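Local atomic coordinates of polyhedrin (Simulium ubiquitum cypovirus, PDB entry 5A9A), a protein that forms the crystalline polyhedra that serve as occlusion bodies of this insect virus, probably enclosing and protecting its particles, and binds UTP. Residues A[62-67]-A[84-89]; A[80-85]-A[97-102]. All coordinates share one frame; numbering follows the deposited sequence.

Contact 1 (A[62-67]-A[84-89])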
loop_
_atom_site.group_PDB
_atom_site.type_symbol
_atom_site.label_atom_id
_atom_site.label_comp_id
_atom_site.label_asym_id
_atom_site.label_seq_id
_atom_site.Cartn_x
_atom_site.Cartn_y
_atom_site.Cartn_z
ATOM N N PHE A 62 -2.371 11.277 1.923
ATOM C CA PHE A 62 -3.621 11.505 1.229
ATOM C C PHE A 62 -3.282 12.327 0.003
ATOM O O PHE A 62 -2.837 13.465 0.137
ATOM C CB PHE A 62 -4.596 12.286 2.111
ATOM C CG PHE A 62 -5.165 11.488 3.247
ATOM C CD1 PHE A 62 -4.382 11.156 4.342
ATOM C CD2 PHE A 62 -6.486 11.079 3.225
ATOM C CE1 PHE A 62 -4.907 10.425 5.390
ATOM C CE2 PHE A 62 -7.018 10.349 4.273
ATOM C CZ PHE A 62 -6.225 10.018 5.354
ATOM N N ASN A 63 -3.459 11.766 -1.189
ATOM C CA ASN A 63 -3.283 12.564 -2.396
ATOM C C ASN A 63 -4.454 13.527 -2.465
ATOM O O ASN A 63 -5.360 13.444 -1.637
ATOM C CB ASN A 63 -3.180 11.694 -3.653
ATOM C CG ASN A 63 -4.448 10.901 -3.939
ATOM O OD1 ASN A 63 -5.556 11.322 -3.612
ATOM N ND2 ASN A 63 -4.281 9.744 -4.568
ATOM N N TRP A 64 -4.449 14.442 -3.428
ATOM C CA TRP A 64 -5.474 15.476 -3.454
ATOM C C TRP A 64 -6.877 14.872 -3.427
ATOM O O TRP A 64 -7.730 15.299 -2.652
ATOM C CB TRP A 64 -5.328 16.379 -4.678
ATOM C CG TRP A 64 -6.344 17.469 -4.681
ATOM C CD1 TRP A 64 -6.219 18.703 -4.121
ATOM C CD2 TRP A 64 -7.660 17.414 -5.242
ATOM N NE1 TRP A 64 -7.372 19.425 -4.303
ATOM C CE2 TRP A 64 -8.273 18.656 -4.990
ATOM C CE3 TRP A 64 -8.377 16.436 -5.937
ATOM C CZ2 TRP A 64 -9.569 18.947 -5.407
ATOM C CZ3 TRP A 64 -9.664 16.729 -6.356
ATOM C CH2 TRP A 64 -10.245 17.975 -6.091
ATOM N N ARG A 65 -7.106 13.874 -4.274
ATOM C CA ARG A 65 -8.414 13.237 -4.375
ATOM C C ARG A 65 -8.824 12.607 -3.048
ATOM O O ARG A 65 -10.001 12.615 -2.688
ATOM C CB ARG A 65 -8.392 12.167 -5.467
ATOM C CG ARG A 65 -9.767 11.675 -5.890
ATOM C CD ARG A 65 -10.527 12.744 -6.666
ATOM N NE ARG A 65 -11.798 12.235 -7.175
ATOM C CZ ARG A 65 -12.142 12.189 -8.460
ATOM N NH1 ARG A 65 -11.324 12.649 -9.399
ATOM N NH2 ARG A 65 -13.324 11.697 -8.807
ATOM N N ASP A 66 -7.848 12.064 -2.324
ATOM C CA ASP A 66 -8.109 11.403 -1.049
ATOM C C ASP A 66 -8.633 12.367 0.010
ATOM O O ASP A 66 -9.136 11.935 1.047
ATOM C CB ASP A 66 -6.831 10.735 -0.528
ATOM C CG ASP A 66 -6.389 9.563 -1.393
ATOM O OD1 ASP A 66 -7.262 8.914 -2.001
ATOM O OD2 ASP A 66 -5.171 9.290 -1.461
ATOM N N MET A 67 -8.513 13.666 -0.247
ATOM C CA MET A 67 -8.910 14.675 0.728
ATOM C C MET A 67 -10.423 14.848 0.772
ATOM O O MET A 67 -10.971 15.296 1.780
ATOM C CB MET A 67 -8.264 16.027 0.394
ATOM C CG MET A 67 -6.738 16.021 0.352
ATOM S SD MET A 67 -5.941 15.905 1.972
ATOM C CE MET A 67 -6.179 17.567 2.605
ATOM N N ASN A 84 -8.659 18.220 -12.343
ATOM C CA ASN A 84 -7.943 18.655 -13.538
ATOM C C ASN A 84 -7.460 20.092 -13.399
ATOM O O ASN A 84 -6.279 20.386 -13.601
ATOM C CB ASN A 84 -8.830 18.549 -14.780
ATOM C CG ASN A 84 -8.864 17.150 -15.360
ATOM O OD1 ASN A 84 -7.942 16.358 -15.163
ATOM N ND2 ASN A 84 -9.929 16.842 -16.097
ATOM N N GLN A 85 -8.379 20.987 -13.057
ATOM C CA GLN A 85 -8.056 22.402 -12.949
ATOM C C GLN A 85 -6.986 22.641 -11.887
ATOM O O GLN A 85 -6.096 23.471 -12.066
ATOM C CB GLN A 85 -9.311 23.216 -12.625
ATOM C CG GLN A 85 -9.078 24.716 -12.622
ATOM C CD GLN A 85 -8.389 25.197 -13.888
ATOM O OE1 GLN A 85 -8.578 24.632 -14.965
ATOM N NE2 GLN A 85 -7.578 26.238 -13.761
ATOM N N ILE A 86 -7.069 21.902 -10.784
ATOM C CA ILE A 86 -6.117 22.067 -9.692
ATOM C C ILE A 86 -4.735 21.509 -10.042
ATOM O O ILE A 86 -3.725 22.175 -9.832
ATOM C CB ILE A 86 -6.616 21.387 -8.401
ATOM C CG1 ILE A 86 -7.924 22.028 -7.931
ATOM C CG2 ILE A 86 -5.560 21.486 -7.311
ATOM C CD1 ILE A 86 -7.765 23.446 -7.421
ATOM N N ARG A 87 -4.693 20.291 -10.576
ATOM C CA ARG A 87 -3.421 19.608 -10.816
ATOM C C ARG A 87 -2.874 19.814 -12.225
ATOM O O ARG A 87 -1.745 19.420 -12.523
ATOM C CB ARG A 87 -3.560 18.111 -10.541
ATOM C CG ARG A 87 -3.812 17.774 -9.084
ATOM C CD ARG A 87 -3.873 16.272 -8.886
ATOM N NE ARG A 87 -2.674 15.607 -9.388
ATOM C CZ ARG A 87 -2.639 14.350 -9.823
ATOM N NH1 ARG A 87 -3.741 13.611 -9.827
ATOM N NH2 ARG A 87 -1.499 13.832 -10.258
ATOM N N ARG A 88 -3.676 20.411 -13.100
ATOM C CA ARG A 88 -3.216 20.725 -14.446
ATOM C C ARG A 88 -4.050 21.844 -15.064
ATOM O O ARG A 88 -4.822 21.620 -15.999
ATOM C CB ARG A 88 -3.219 19.475 -15.339
ATOM C CG ARG A 88 -4.391 18.529 -15.133
ATOM C CD ARG A 88 -4.245 17.286 -16.009
ATOM N NE ARG A 88 -4.235 17.612 -17.435
ATOM C CZ ARG A 88 -5.287 17.506 -18.243
ATOM N NH1 ARG A 88 -6.449 17.066 -17.781
ATOM N NH2 ARG A 88 -5.171 17.831 -19.522
ATOM N N PRO A 89 -3.892 23.065 -14.536
ATOM C CA PRO A 89 -4.557 24.248 -15.088
ATOM C C PRO A 89 -4.071 24.527 -16.506
ATOM O O PRO A 89 -2.885 24.323 -16.765
ATOM C CB PRO A 89 -4.116 25.371 -14.143
ATOM C CG PRO A 89 -2.854 24.876 -13.524
ATOM C CD PRO A 89 -3.039 23.400 -13.385
#
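W64 and R87 mark the closest backbone approach, their CA atoms 8.7 Å apart, so the main chains stay separate and side chains alone bridge the gap. The indole does most of this work. With CG anti to the backbone N (chi1 -178°), W64 extends toward the helix, and the W64 and I86 side chains cross at about a right angle. The branch methyl CG2 of I86 lies over one face of the indole, at its pyrrole side: it is 4.1 Å from W64 NE1 and 4.3 Å from W64 CD1. NE1 finds its hydrogen bond outside the two segments, on Q167 O, and the Y102 ring also meets the indole, the two planes only moderately inclined. R87 adds a looser aliphatic contact, its CD 4.5 Å from W64 CB, while its guanidinium is bound by E83 and by N204 O of the second subunit. The contact thus joins the turn that follows strand 57-62, an outer strand, within this chain, of a four-stranded antiparallel sheet, to the C-terminal end of helix 76-87, which stops just after R87. That turn is an Asx motif: D66 N bonds to N63 OD1 at 2.7 Å, nearly in line with the side-chain C=O (167°). A return bond comes from N63 N, which lies 29° out of the carboxylate plane on the anti side of D66 OD2 (3.0 Å). The two bonds brace the bend from which W64 projects. N63 ND2 in turn bonds to R202 O of the second subunit.

Contact 2 (A[80-85]-A[97-102]). With UTP (uridine 5'-triphosphate), chain B.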
loop_
_atom_site.group_PDB
_atom_site.type_symbol
_atom_site.label_atom_id
_atom_site.label_comp_id
_atom_site.label_asym_id
_atom_site.label_seq_id
_atom_site.Cartn_x
_atom_site.Cartn_y
_atom_site.Cartn_z
ATOM N N LYS A 80 -13.626 15.087 -10.868
ATOM C CA LYS A 80 -12.599 14.896 -11.885
ATOM C C LYS A 80 -12.174 16.232 -12.489
ATOM O O LYS A 80 -10.982 16.511 -12.622
ATOM C CB LYS A 80 -13.094 13.975 -13.001
ATOM C CG LYS A 80 -12.088 13.809 -14.134
ATOM C CD LYS A 80 -12.590 12.857 -15.203
ATOM C CE LYS A 80 -13.613 13.517 -16.110
ATOM N NZ LYS A 80 -14.172 12.551 -17.095
ATOM N N GLU A 81 -13.153 17.051 -12.861
ATOM C CA GLU A 81 -12.867 18.320 -13.521
ATOM C C GLU A 81 -12.179 19.290 -12.570
ATOM O O GLU A 81 -11.269 20.020 -12.964
ATOM C CB GLU A 81 -14.150 18.947 -14.066
ATOM C CG GLU A 81 -14.833 18.120 -15.137
ATOM C CD GLU A 81 -13.917 17.813 -16.306
ATOM O OE1 GLU A 81 -12.880 18.498 -16.458
ATOM O OE2 GLU A 81 -14.235 16.886 -17.076
ATOM N N PHE A 82 -12.613 19.303 -11.315
ATOM C CA PHE A 82 -11.973 20.160 -10.329
ATOM C C PHE A 82 -10.524 19.714 -10.147
ATOM O O PHE A 82 -9.614 20.537 -10.070
ATOM C CB PHE A 82 -12.714 20.127 -8.993
ATOM C CG PHE A 82 -12.390 21.292 -8.099
ATOM C CD1 PHE A 82 -11.274 21.266 -7.274
ATOM C CD2 PHE A 82 -13.194 22.422 -8.098
ATOM C CE1 PHE A 82 -10.973 22.341 -6.455
ATOM C CE2 PHE A 82 -12.898 23.500 -7.280
ATOM C CZ PHE A 82 -11.787 23.459 -6.458
ATOM N N GLU A 83 -10.309 18.403 -10.094
ATOM C CA GLU A 83 -8.956 17.878 -9.949
ATOM C C GLU A 83 -8.086 18.270 -11.145
ATOM O O GLU A 83 -6.915 18.610 -10.984
ATOM C CB GLU A 83 -8.960 16.358 -9.779
ATOM C CG GLU A 83 -7.575 15.799 -9.489
ATOM C CD GLU A 83 -7.578 14.315 -9.193
ATOM O OE1 GLU A 83 -8.588 13.637 -9.491
ATOM O OE2 GLU A 83 -6.555 13.828 -8.667
ATOM N N ASN A 84 -8.659 18.220 -12.343
ATOM C CA ASN A 84 -7.943 18.655 -13.538
ATOM C C ASN A 84 -7.460 20.092 -13.399
ATOM O O ASN A 84 -6.279 20.386 -13.601
ATOM C CB ASN A 84 -8.830 18.549 -14.780
ATOM C CG ASN A 84 -8.864 17.150 -15.360
ATOM O OD1 ASN A 84 -7.942 16.358 -15.163
ATOM N ND2 ASN A 84 -9.929 16.842 -16.097
ATOM N N GLN A 85 -8.379 20.987 -13.057
ATOM C CA GLN A 85 -8.056 22.402 -12.949
ATOM C C GLN A 85 -6.986 22.641 -11.887
ATOM O O GLN A 85 -6.096 23.471 -12.066
ATOM C CB GLN A 85 -9.311 23.216 -12.625
ATOM C CG GLN A 85 -9.078 24.716 -12.622
ATOM C CD GLN A 85 -8.389 25.197 -13.888
ATOM O OE1 GLN A 85 -8.578 24.632 -14.965
ATOM N NE2 GLN A 85 -7.578 26.238 -13.761
ATOM N N PRO A 97 -14.829 28.229 -7.831
ATOM C CA PRO A 97 -13.530 28.341 -7.161
ATOM C C PRO A 97 -13.281 27.244 -6.128
ATOM O O PRO A 97 -12.139 26.808 -5.997
ATOM C CB PRO A 97 -13.602 29.714 -6.487
ATOM C CG PRO A 97 -14.559 30.487 -7.325
ATOM C CD PRO A 97 -15.596 29.484 -7.745
ATOM N N GLU A 98 -14.317 26.802 -5.420
ATOM C CA GLU A 98 -14.137 25.796 -4.376
ATOM C C GLU A 98 -15.160 24.663 -4.451
ATOM O O GLU A 98 -16.271 24.837 -4.953
ATOM C CB GLU A 98 -14.199 26.453 -2.995
ATOM C CG GLU A 98 -13.087 27.450 -2.736
ATOM C CD GLU A 98 -13.145 28.046 -1.341
ATOM O OE1 GLU A 98 -13.798 27.448 -0.461
ATOM O OE2 GLU A 98 -12.528 29.109 -1.124
ATOM N N LEU A 99 -14.761 23.498 -3.948
ATOM C CA LEU A 99 -15.657 22.359 -3.832
ATOM C C LEU A 99 -16.301 22.348 -2.452
ATOM O O LEU A 99 -15.640 22.617 -1.448
ATOM C CB LEU A 99 -14.896 21.045 -4.021
ATOM C CG LEU A 99 -14.420 20.643 -5.418
ATOM C CD1 LEU A 99 -13.733 19.287 -5.339
ATOM C CD2 LEU A 99 -15.568 20.599 -6.410
ATOM N N PHE A 100 -17.593 22.043 -2.407
ATOM C CA PHE A 100 -18.273 21.796 -1.144
ATOM C C PHE A 100 -17.553 20.709 -0.341
ATOM O O PHE A 100 -17.523 20.760 0.887
ATOM C CB PHE A 100 -19.722 21.362 -1.396
ATOM C CG PHE A 100 -20.634 22.481 -1.825
ATOM C CD1 PHE A 100 -20.363 23.798 -1.491
ATOM C CD2 PHE A 100 -21.775 22.206 -2.560
ATOM C CE1 PHE A 100 -21.211 24.819 -1.888
ATOM C CE2 PHE A 100 -22.627 23.224 -2.958
ATOM C CZ PHE A 100 -22.344 24.530 -2.622
ATOM N N GLU A 101 -16.968 19.735 -1.036
ATOM C CA GLU A 101 -16.455 18.533 -0.377
ATOM C C GLU A 101 -14.960 18.533 -0.056
ATOM O O GLU A 101 -14.423 17.510 0.378
ATOM C CB GLU A 101 -16.766 17.291 -1.211
ATOM C CG GLU A 101 -18.227 16.883 -1.194
ATOM C CD GLU A 101 -18.423 15.421 -1.546
ATOM O OE1 GLU A 101 -17.417 14.679 -1.594
ATOM O OE2 GLU A 101 -19.581 15.013 -1.774
ATOM N N TYR A 102 -14.276 19.648 -0.271
ATOM C CA TYR A 102 -12.879 19.726 0.135
ATOM C C TYR A 102 -12.815 20.268 1.561
ATOM O O TYR A 102 -13.482 21.247 1.884
ATOM C CB TYR A 102 -12.060 20.597 -0.819
ATOM C CG TYR A 102 -10.582 20.572 -0.507
ATOM C CD1 TYR A 102 -10.052 21.365 0.498
ATOM C CD2 TYR A 102 -9.718 19.743 -1.211
ATOM C CE1 TYR A 102 -8.711 21.337 0.797
ATOM C CE2 TYR A 102 -8.368 19.712 -0.922
ATOM C CZ TYR A 102 -7.872 20.513 0.085
ATOM O OH TYR A 102 -6.534 20.497 0.387
HETATM P PA UTP B . -25.978 22.299 -9.211
HETATM O O1A UTP B . -25.499 23.725 -9.327
HETATM O O2A UTP B . -27.024 21.930 -8.187
HETATM O O3A UTP B . -26.483 21.805 -10.658
HETATM O "O5'" UTP B . -24.700 21.363 -8.946
HETATM P PB UTP B . -25.800 22.321 -12.022
HETATM O O1B UTP B . -26.090 21.294 -13.088
HETATM O O2B UTP B . -26.194 23.761 -12.231
HETATM O O3B UTP B . -24.219 22.266 -11.721
HETATM P PG UTP B . -23.211 23.367 -12.327
HETATM O O1G UTP B . -24.062 24.128 -13.312
HETATM O O2G UTP B . -22.104 22.561 -12.951
HETATM O O3G UTP B . -22.796 24.147 -11.104
HETATM C "C5'" UTP B . -24.519 20.704 -7.694
HETATM C "C4'" UTP B . -23.686 21.582 -6.771
HETATM O "O4'" UTP B . -22.911 20.804 -5.856
HETATM C "C1'" UTP B . -21.759 21.564 -5.496
HETATM C "C2'" UTP B . -21.406 22.395 -6.720
HETATM O "O2'" UTP B . -20.996 23.720 -6.367
HETATM C "C3'" UTP B . -22.690 22.442 -7.534
HETATM O "O3'" UTP B . -23.171 23.781 -7.638
HETATM N N1 UTP B . -20.669 20.693 -5.049
HETATM C C6 UTP B . -20.931 19.439 -4.674
HETATM C C2 UTP B . -19.348 21.180 -4.982
HETATM O O2 UTP B . -19.101 22.351 -5.323
HETATM N N3 UTP B . -18.356 20.391 -4.560
HETATM C C4 UTP B . -18.599 19.129 -4.184
HETATM O O4 UTP B . -17.663 18.402 -3.790
HETATM C C5 UTP B . -19.894 18.627 -4.234
#
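The methine carbon of L99, rather than a methyl, sits over the centre of the F82 ring, its CG 3.5 Å from the ring centroid and 14° off the normal. This is a tight CH-pi contact between helix 76-87 and the segment 97-102, where a type I beta turn runs from L99 to Y102. The F82 chi1 of -161° swings the ring away from the helix backbone and out to L99, and the two side chains run antiparallel alongside one another. At the ring's edge, roughly level with the ring, P97 O approaches F82 CZ at 3.4 Å.

L99 also forms part of the UTP pocket. Its backbone N is held by Q167 OE1, and UTP O2 lies over one face of the neighbouring F100 ring, offset toward its rim. At the uracil, E101 N gives UTP O4 a weak bond of 3.1 Å, bent to 130°, while H79 and H96 supply further hydrogen bonds to UTP. One methyl of L99 serves both neighbours, with CD2 3.4 Å from F82 CD2 and also 3.4 Å from UTP N3.

Helix 76-87 supplies one side of both contacts, which share N84 and Q85 and have centres about 8 Å apart. Contact 1 is the more buried, although it covers less surface (125 against 188 Å²); contact 2 is partly buried, with exposed P97 and E98 at its margin and UTP beside it. No hydrogen bond crosses between the paired segments in either, but the apolar chemistry differs: a methyl over an indole in contact 1, a methine over a phenyl in contact 2. The two meet directly where W64 CZ2 packs 3.4 Å from F82 CD1 and where R65 NH1 forms a 2.9 Å salt bridge with E83 OE1.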